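Local coordinates for protein antitoxin RnlB (Escherichia coli, PDB 6Y2P) that inhibits the endonuclease activity of its cognate toxin RnlA, but not that of LsoA, as the labile antitoxin of a type II toxin-antitoxin system, at residues 14-19 with 92-97; 51-56 with 96-101; 27-32 with 73-78. One frame throughout, in Å; residues are numbered along the deposited sequence.

Interaction 1: residues 14-19 with 92-97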
loop_
_atom_site.group_PDB
_atom_site.type_symbol
_atom_site.label_atom_id
_atom_site.label_comp_id
_atom_site.label_asym_id
_atom_site.label_seq_id
_atom_site.Cartn_x
_atom_site.Cartn_y
_atom_site.Cartn_z
ATOM N N LYS C 14 14.128 -14.417 37.143
ATOM C CA LYS C 14 14.779 -15.693 37.416
ATOM C C LYS C 14 15.625 -16.172 36.239
ATOM O O LYS C 14 16.562 -16.951 36.445
ATOM C CB LYS C 14 13.739 -16.757 37.791
ATOM C CG LYS C 14 13.872 -17.276 39.208
ATOM N N ALA C 15 15.338 -15.712 35.023
ATOM C CA ALA C 15 16.102 -16.129 33.854
ATOM C C ALA C 15 15.881 -15.141 32.712
ATOM O O ALA C 15 14.866 -14.438 32.652
ATOM C CB ALA C 15 15.721 -17.545 33.415
ATOM N N VAL C 16 16.826 -15.144 31.775
ATOM C CA VAL C 16 16.753 -14.353 30.548
ATOM C C VAL C 16 16.914 -15.305 29.370
ATOM O O VAL C 16 17.928 -16.009 29.263
ATOM C CB VAL C 16 17.827 -13.254 30.485
ATOM C CG1 VAL C 16 17.666 -12.470 29.203
ATOM C CG2 VAL C 16 17.758 -12.336 31.675
ATOM N N VAL C 17 15.944 -15.297 28.474
ATOM C CA VAL C 17 15.853 -16.231 27.361
ATOM C C VAL C 17 15.992 -15.437 26.081
ATOM O O VAL C 17 15.184 -14.541 25.807
ATOM C CB VAL C 17 14.510 -16.971 27.351
ATOM C CG1 VAL C 17 14.501 -18.010 26.252
ATOM C CG2 VAL C 17 14.215 -17.587 28.718
ATOM N N MET C 18 16.980 -15.785 25.281
ATOM C CA MET C 18 17.269 -15.102 24.035
ATOM C C MET C 18 16.988 -16.014 22.838
ATOM O O MET C 18 17.336 -17.196 22.854
ATOM C CB MET C 18 18.720 -14.689 24.041
ATOM C CG MET C 18 19.197 -14.202 22.734
ATOM S SD MET C 18 20.695 -13.309 23.078
ATOM C CE MET C 18 21.663 -13.628 21.621
ATOM N N ALA C 19 16.361 -15.473 21.802
ATOM C CA ALA C 19 16.186 -16.239 20.576
ATOM C C ALA C 19 17.504 -16.323 19.797
ATOM O O ALA C 19 18.284 -15.363 19.745
ATOM C CB ALA C 19 15.093 -15.627 19.706
ATOM N N SER C 92 23.745 -5.609 27.834
ATOM C CA SER C 92 25.085 -5.807 27.317
ATOM C C SER C 92 25.503 -7.261 27.367
ATOM O O SER C 92 26.255 -7.701 26.503
ATOM C CB SER C 92 26.094 -4.969 28.120
ATOM O OG SER C 92 25.753 -3.608 28.064
ATOM N N LYS C 93 24.904 -8.051 28.248
ATOM C CA LYS C 93 25.213 -9.472 28.202
ATOM C C LYS C 93 24.570 -10.123 26.974
ATOM O O LYS C 93 25.182 -10.993 26.336
ATOM C CB LYS C 93 24.764 -10.141 29.507
ATOM C CG LYS C 93 24.914 -11.655 29.565
ATOM C CD LYS C 93 26.277 -12.121 30.070
ATOM N N LEU C 94 23.378 -9.639 26.569
ATOM C CA LEU C 94 22.783 -10.061 25.296
ATOM C C LEU C 94 23.617 -9.601 24.100
ATOM O O LEU C 94 23.815 -10.357 23.135
ATOM C CB LEU C 94 21.354 -9.534 25.184
ATOM C CG LEU C 94 20.388 -10.113 26.226
ATOM C CD1 LEU C 94 19.146 -9.224 26.479
ATOM C CD2 LEU C 94 19.970 -11.526 25.825
ATOM N N THR C 95 24.104 -8.361 24.136
ATOM C CA THR C 95 24.953 -7.879 23.052
ATOM C C THR C 95 26.206 -8.736 22.918
ATOM O O THR C 95 26.609 -9.100 21.803
ATOM C CB THR C 95 25.333 -6.422 23.300
ATOM O OG1 THR C 95 24.150 -5.624 23.242
ATOM C CG2 THR C 95 26.314 -5.924 22.257
ATOM N N PHE C 96 26.831 -9.076 24.048
ATOM C CA PHE C 96 28.012 -9.937 24.011
ATOM C C PHE C 96 27.679 -11.308 23.441
ATOM O O PHE C 96 28.423 -11.834 22.598
ATOM C CB PHE C 96 28.594 -10.074 25.414
ATOM C CG PHE C 96 29.909 -10.790 25.474
ATOM C CD1 PHE C 96 31.006 -10.316 24.782
ATOM C CD2 PHE C 96 30.066 -11.902 26.282
ATOM C CE1 PHE C 96 32.232 -10.954 24.868
ATOM C CE2 PHE C 96 31.282 -12.547 26.376
ATOM C CZ PHE C 96 32.369 -12.077 25.668
ATOM N N THR C 97 26.547 -11.888 23.869
ATOM C CA THR C 97 26.183 -13.222 23.399
ATOM C C THR C 97 26.001 -13.229 21.888
ATOM O O THR C 97 26.483 -14.138 21.200
ATOM C CB THR C 97 24.925 -13.712 24.133
ATOM O OG1 THR C 97 25.214 -13.894 25.530
ATOM C CG2 THR C 97 24.422 -15.031 23.553
#

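Interaction 2: residues 51-56 with 96-101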
loop_
_atom_site.group_PDB
_atom_site.type_symbol
_atom_site.label_atom_id
_atom_site.label_comp_id
_atom_site.label_asym_id
_atom_site.label_seq_id
_atom_site.Cartn_x
_atom_site.Cartn_y
_atom_site.Cartn_z
ATOM N N ASP C 51 14.311 -12.017 25.184
ATOM C CA ASP C 51 14.810 -11.158 24.108
ATOM C C ASP C 51 14.529 -11.820 22.753
ATOM O O ASP C 51 15.113 -12.855 22.428
ATOM C CB ASP C 51 16.306 -10.898 24.279
ATOM C CG ASP C 51 16.905 -10.127 23.117
ATOM O OD1 ASP C 51 16.154 -9.718 22.195
ATOM O OD2 ASP C 51 18.121 -9.892 23.139
ATOM N N LEU C 52 13.652 -11.231 21.943
ATOM C CA LEU C 52 13.268 -11.895 20.706
ATOM C C LEU C 52 13.917 -11.293 19.462
ATOM O O LEU C 52 13.419 -11.524 18.335
ATOM C CB LEU C 52 11.749 -11.888 20.574
ATOM C CG LEU C 52 10.938 -12.304 21.814
ATOM C CD1 LEU C 52 9.425 -12.085 21.605
ATOM C CD2 LEU C 52 11.178 -13.768 22.146
ATOM N N LEU C 53 15.063 -10.611 19.629
ATOM C CA LEU C 53 15.660 -9.825 18.543
ATOM C C LEU C 53 15.796 -10.631 17.251
ATOM O O LEU C 53 15.409 -10.162 16.172
ATOM C CB LEU C 53 17.026 -9.291 18.960
ATOM C CG LEU C 53 17.783 -8.655 17.786
ATOM C CD1 LEU C 53 17.078 -7.377 17.438
ATOM C CD2 LEU C 53 19.279 -8.419 18.021
ATOM N N CYS C 54 16.301 -11.866 17.338
ATOM C CA CYS C 54 16.541 -12.593 16.099
ATOM C C CYS C 54 15.259 -13.125 15.463
ATOM O O CYS C 54 15.239 -13.378 14.252
ATOM C CB CYS C 54 17.460 -13.795 16.362
ATOM S SG CYS C 54 19.189 -13.370 16.829
ATOM N N ALA C 55 14.141 -13.097 16.172
ATOM C CA ALA C 55 12.911 -13.457 15.501
ATOM C C ALA C 55 12.090 -12.238 15.130
ATOM O O ALA C 55 11.370 -12.250 14.120
ATOM C CB ALA C 55 12.082 -14.374 16.400
ATOM N N ASN C 56 12.249 -11.166 15.904
ATOM C CA ASN C 56 11.397 -10.009 15.797
ATOM C C ASN C 56 12.081 -8.772 15.239
ATOM O O ASN C 56 11.388 -7.841 14.836
ATOM C CB ASN C 56 10.817 -9.727 17.184
ATOM C CG ASN C 56 9.527 -10.530 17.438
ATOM O OD1 ASN C 56 9.043 -11.264 16.547
ATOM N ND2 ASN C 56 8.950 -10.370 18.624
ATOM N N PHE C 96 26.831 -9.076 24.048
ATOM C CA PHE C 96 28.012 -9.937 24.011
ATOM C C PHE C 96 27.679 -11.308 23.441
ATOM O O PHE C 96 28.423 -11.834 22.598
ATOM C CB PHE C 96 28.594 -10.074 25.414
ATOM C CG PHE C 96 29.909 -10.790 25.474
ATOM C CD1 PHE C 96 31.006 -10.316 24.782
ATOM C CD2 PHE C 96 30.066 -11.902 26.282
ATOM C CE1 PHE C 96 32.232 -10.954 24.868
ATOM C CE2 PHE C 96 31.282 -12.547 26.376
ATOM C CZ PHE C 96 32.369 -12.077 25.668
ATOM N N THR C 97 26.547 -11.888 23.869
ATOM C CA THR C 97 26.183 -13.222 23.399
ATOM C C THR C 97 26.001 -13.229 21.888
ATOM O O THR C 97 26.483 -14.138 21.200
ATOM C CB THR C 97 24.925 -13.712 24.133
ATOM O OG1 THR C 97 25.214 -13.894 25.530
ATOM C CG2 THR C 97 24.422 -15.031 23.553
ATOM N N LEU C 98 25.387 -12.174 21.346
ATOM C CA LEU C 98 25.247 -12.061 19.899
ATOM C C LEU C 98 26.609 -11.926 19.244
ATOM O O LEU C 98 26.901 -12.601 18.251
ATOM C CB LEU C 98 24.402 -10.837 19.541
ATOM C CG LEU C 98 22.895 -10.904 19.674
ATOM C CD1 LEU C 98 22.317 -9.536 19.516
ATOM C CD2 LEU C 98 22.382 -11.813 18.605
ATOM N N ARG C 99 27.502 -11.152 19.853
ATOM C CA ARG C 99 28.765 -10.928 19.174
ATOM C C ARG C 99 29.627 -12.177 19.164
ATOM O O ARG C 99 30.439 -12.336 18.251
ATOM C CB ARG C 99 29.505 -9.762 19.830
ATOM C CG ARG C 99 29.330 -8.460 19.051
ATOM C CD ARG C 99 30.368 -7.419 19.399
ATOM N NE ARG C 99 29.879 -6.503 20.426
ATOM C CZ ARG C 99 29.657 -5.208 20.224
ATOM N NH1 ARG C 99 29.875 -4.679 19.025
ATOM N NH2 ARG C 99 29.217 -4.444 21.218
ATOM N N ASN C 100 29.390 -13.112 20.081
ATOM C CA ASN C 100 30.109 -14.379 20.110
ATOM C C ASN C 100 29.457 -15.461 19.258
ATOM O O ASN C 100 29.969 -16.582 19.214
ATOM C CB ASN C 100 30.232 -14.898 21.538
ATOM C CG ASN C 100 31.008 -13.970 22.427
ATOM O OD1 ASN C 100 31.703 -13.089 21.939
ATOM N ND2 ASN C 100 30.874 -14.137 23.742
ATOM N N HIS C 101 28.318 -15.180 18.639
ATOM C CA HIS C 101 27.609 -16.152 17.815
ATOM C C HIS C 101 27.073 -15.465 16.573
ATOM O O HIS C 101 25.856 -15.337 16.401
ATOM C CB HIS C 101 26.434 -16.752 18.582
ATOM C CG HIS C 101 26.815 -17.627 19.731
ATOM N ND1 HIS C 101 26.871 -19.001 19.623
ATOM C CD2 HIS C 101 27.080 -17.338 21.027
ATOM C CE1 HIS C 101 27.208 -19.516 20.794
ATOM N NE2 HIS C 101 27.346 -18.530 21.662
#

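Interaction 3: residues 27-32 with 73-78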
loop_
_atom_site.group_PDB
_atom_site.type_symbol
_atom_site.label_atom_id
_atom_site.label_comp_id
_atom_site.label_asym_id
_atom_site.label_seq_id
_atom_site.Cartn_x
_atom_site.Cartn_y
_atom_site.Cartn_z
ATOM N N SER C 27 7.149 -20.335 20.927
ATOM C CA SER C 27 6.503 -21.498 20.349
ATOM C C SER C 27 7.123 -22.804 20.879
ATOM O O SER C 27 6.640 -23.894 20.551
ATOM C CB SER C 27 6.591 -21.447 18.835
ATOM O OG SER C 27 7.735 -22.160 18.378
ATOM N N SER C 28 8.201 -22.709 21.662
ATOM C CA SER C 28 8.896 -23.848 22.231
ATOM C C SER C 28 8.839 -23.816 23.751
ATOM O O SER C 28 9.716 -24.361 24.429
ATOM C CB SER C 28 10.365 -23.874 21.826
ATOM O OG SER C 28 10.519 -23.736 20.433
ATOM N N VAL C 29 7.790 -23.235 24.333
ATOM C CA VAL C 29 7.956 -22.852 25.731
ATOM C C VAL C 29 8.087 -24.073 26.598
ATOM O O VAL C 29 8.750 -24.025 27.637
ATOM C CB VAL C 29 6.781 -21.970 26.219
ATOM C CG1 VAL C 29 5.605 -22.813 26.686
ATOM C CG2 VAL C 29 7.263 -21.084 27.342
ATOM N N ASN C 30 7.524 -25.209 26.179
ATOM C CA ASN C 30 7.559 -26.337 27.099
ATOM C C ASN C 30 9.023 -26.774 27.269
ATOM O O ASN C 30 9.475 -26.987 28.400
ATOM C CB ASN C 30 6.556 -27.439 26.670
ATOM C CG ASN C 30 6.901 -28.873 27.118
ATOM O OD1 ASN C 30 7.733 -29.089 27.981
ATOM N ND2 ASN C 30 6.090 -29.823 26.643
ATOM N N GLU C 31 9.816 -26.762 26.178
ATOM C CA GLU C 31 11.258 -27.039 26.298
ATOM C C GLU C 31 11.937 -26.058 27.252
ATOM O O GLU C 31 12.703 -26.467 28.135
ATOM C CB GLU C 31 11.957 -26.958 24.934
ATOM C CG GLU C 31 11.706 -28.117 23.957
ATOM C CD GLU C 31 10.778 -27.740 22.815
ATOM O OE2 GLU C 31 9.676 -27.217 23.101
ATOM N N ILE C 32 11.635 -24.755 27.113
ATOM C CA ILE C 32 12.253 -23.777 28.004
ATOM C C ILE C 32 11.891 -24.080 29.451
ATOM O O ILE C 32 12.729 -23.951 30.352
ATOM C CB ILE C 32 11.882 -22.331 27.606
ATOM C CG1 ILE C 32 12.310 -22.029 26.178
ATOM C CG2 ILE C 32 12.506 -21.264 28.546
ATOM C CD1 ILE C 32 11.191 -21.480 25.375
ATOM N N ILE C 73 5.443 -21.697 32.647
ATOM C CA ILE C 73 5.374 -20.350 32.075
ATOM C C ILE C 73 3.928 -20.034 31.695
ATOM O O ILE C 73 3.323 -20.735 30.878
ATOM C CB ILE C 73 6.326 -20.204 30.870
ATOM C CG1 ILE C 73 7.762 -20.500 31.307
ATOM C CG2 ILE C 73 6.268 -18.811 30.255
ATOM C CD1 ILE C 73 8.803 -20.179 30.265
ATOM N N MET C 74 3.375 -18.974 32.302
ATOM C CA MET C 74 1.981 -18.583 32.112
ATOM C C MET C 74 1.874 -17.625 30.937
ATOM O O MET C 74 2.277 -16.463 31.036
ATOM C CB MET C 74 1.432 -17.957 33.392
ATOM C CG MET C 74 1.700 -18.793 34.612
ATOM S SD MET C 74 0.436 -20.056 34.925
ATOM C CE MET C 74 1.085 -21.498 34.075
ATOM N N LEU C 75 1.285 -18.103 29.843
ATOM C CA LEU C 75 1.326 -17.392 28.580
ATOM C C LEU C 75 0.372 -16.209 28.508
ATOM O O LEU C 75 0.502 -15.375 27.603
ATOM C CB LEU C 75 1.020 -18.360 27.437
ATOM C CG LEU C 75 1.802 -19.664 27.373
ATOM C CD1 LEU C 75 1.185 -20.512 26.306
ATOM C CD2 LEU C 75 3.209 -19.337 27.003
ATOM N N ASP C 76 -0.617 -16.123 29.378
ATOM C CA ASP C 76 -1.522 -14.991 29.288
ATOM C C ASP C 76 -1.087 -13.827 30.159
ATOM O O ASP C 76 -1.864 -12.886 30.346
ATOM C CB ASP C 76 -2.946 -15.429 29.635
ATOM C CG ASP C 76 -3.103 -15.786 31.089
ATOM O OD1 ASP C 76 -2.125 -16.305 31.685
ATOM O OD2 ASP C 76 -4.208 -15.555 31.625
ATOM N N THR C 77 0.152 -13.839 30.654
ATOM C CA THR C 77 0.693 -12.767 31.486
ATOM C C THR C 77 1.822 -12.026 30.784
ATOM O O THR C 77 2.741 -11.536 31.450
ATOM C CB THR C 77 1.210 -13.285 32.831
ATOM O OG1 THR C 77 2.512 -13.826 32.641
ATOM C CG2 THR C 77 0.298 -14.333 33.419
ATOM N N ALA C 78 1.820 -12.008 29.454
ATOM C CA ALA C 78 2.907 -11.399 28.697
ATOM C C ALA C 78 2.834 -9.891 28.811
ATOM O O ALA C 78 1.797 -9.305 28.535
ATOM C CB ALA C 78 2.821 -11.798 27.225
#

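Interaction 1: residues 14-19 with 92-97
Met18 and Leu94 lie side by side where a strand meets the helix packed over it, their side chains running past each other in opposite directions. One branch of Leu94 does most of the touching: CD2 lies 3.4 Å from Met18 SD and also covers Met18 CB, at 3.8 Å. The same methyl reaches back along the strand to Val16, where CG1 approaches Leu94 CD2 obliquely at 4.2 Å. Farther out, Met18 and Thr97 meet tip to tip, with Met18 CE 3.6 Å from Thr97 CG2. The reach of the methionine comes from its torsions: CG stands anti to the backbone N (chi1 170°), chi2 keeps the chain extended, and a bend at chi3 turns the terminal methyl toward the helix.

The rotation that brings the Thr97 methyl to the strand also turns its hydroxyl back into the helix. With OG1 beside its own backbone N (chi1 -66°), Thr97 OG1 bonds to Lys93 O at 3.0 Å. That carbonyl also accepts the helical bond from Thr97 N, and the two donors approach from opposite faces of its plane.

Strand alternation orders the next shell. Val16 and Met18 point to helix 88-99, while Val17 between them points away, toward Ile32 of helix 29-39, so the sheet is covered by a helix on each face. Axes of the short segments pass 10.6 Å apart at -37°. Thr5 of the neighbouring strand 2-7 touches both Leu94 and Thr97, widening the floor beneath the helix.

No hydrogen bond crosses between the segments. Cohesion here therefore rests on buried methyl, methylene and sulfur surfaces: an apolar contact held by packing alone, with the one hydroxyl among its touching side chains bonded inside the helix.

Interaction 2: residues 51-56 with 96-101
Leu98 spreads its two methyls over neighbouring residues of the short helix 53-56, CD1 overlapping Leu53 and CD2 overlapping Cys54. It comes from the last turn of helix 88-99, and the helix it meets follows directly on strand 46-51 through an Asx turn. Leu98 CD1 lies 3.6 Å from Leu53 CD2, the two leucines crossing at a slant, while Leu98 CD2 is 4.0 Å from Cys54 SG. The first torsions direct both halves of this pairing: Leu53 holds CG anti to its backbone N (chi1 171°), whereas Cys54 turns SG back beside its own N. All three residues are buried; Met18 of strand 13-19 also packs on Leu98, and Leu110 on Leu53.

Leu53 and Cys54 open the short helix, whose start is held by backbone bonds and one carboxylate. Leu52 occupies the N-cap position, and its carbonyl O accepts from the backbone N of both Ala55 and Asn56. Just before it, Asp51 OD1 forms a salt bridge with Arg62 NE. That same oxygen closes the Asx turn: Leu53 N donates to Asp51 OD1 at 2.9 Å with an N-H...O angle of 150°, approaching 40° out of the carboxylate plane.

Interaction 3: residues 27-32 with 73-78
Helix 29-39 is the connection of a beta-alpha-beta crossover, joining the parallel, adjacent strands 13-19 and 46-51, and its first turn reaches over the sheet to strand 72-81, at one edge of the sheet within this chain. The meeting point is Val29 against Ile73. One methyl of the valine carries the contact: Val29 CG2 lies against much of the isoleucine side chain, 3.4 Å from Ile73 CD1 and 3.8 Å from both Ile73 CB and Ile73 CG2. The two side chains cross obliquely.

Rotation about the valine CA-CB bond explains how one residue serves two neighbours. With chi1 at 85°, CG2 is anti to the backbone N and drops onto Ile73, while CG1 sits between the backbone N and carbonyl carbon and turns to Leu75, whose CD2 is 4.2 Å from Val29 CG1. Ile73 is extended beyond CG1 (chi2 -171°), which carries its end on to Ile32, one helical turn after Val29; Ile73 CD1 lies 4.2 Å from Ile32 CG2.

Beside this apolar patch a polar group ties the same elements together: Glu33, on the next helical position, accepts from Ile73 N through its carboxylate. Leu66 of strand 63-69 packs on Ile73. Leu75 lies at the margin and also packs on side chains from chains of another protein in the assembly.

Past Ile73 the strand is broken by a type I beta turn from Met74 to Thr77. Its backbone bond is weak, but a side chain reinforces it: Thr77 OG1 donates to Met74 O at 3.1 Å, tilted 20° from the carbonyl plane.

Interactions 1 and 2 share helix 88-99, which meets strand 13-19 in the first and helix 53-56 in the second. Their centres are about 8 Å apart, Met18 CE of the first packs 3.6 Å from Leu98 CG of the second, and a probable hydrogen bond from Asp51 N to Val17 O (2.7 Å) pairs their strands. Interaction 3 belongs to the other face of the sheet, its centre about 17 Å from that of interaction 1; the bridge is Val17 CG2, 4.1 Å from Ile32 CG2. Interactions 2 and 3 do not touch: their centres lie about 19 Å apart, on opposite sides of the chain's centre, yet each has residues packing against a chain of another protein in the assembly.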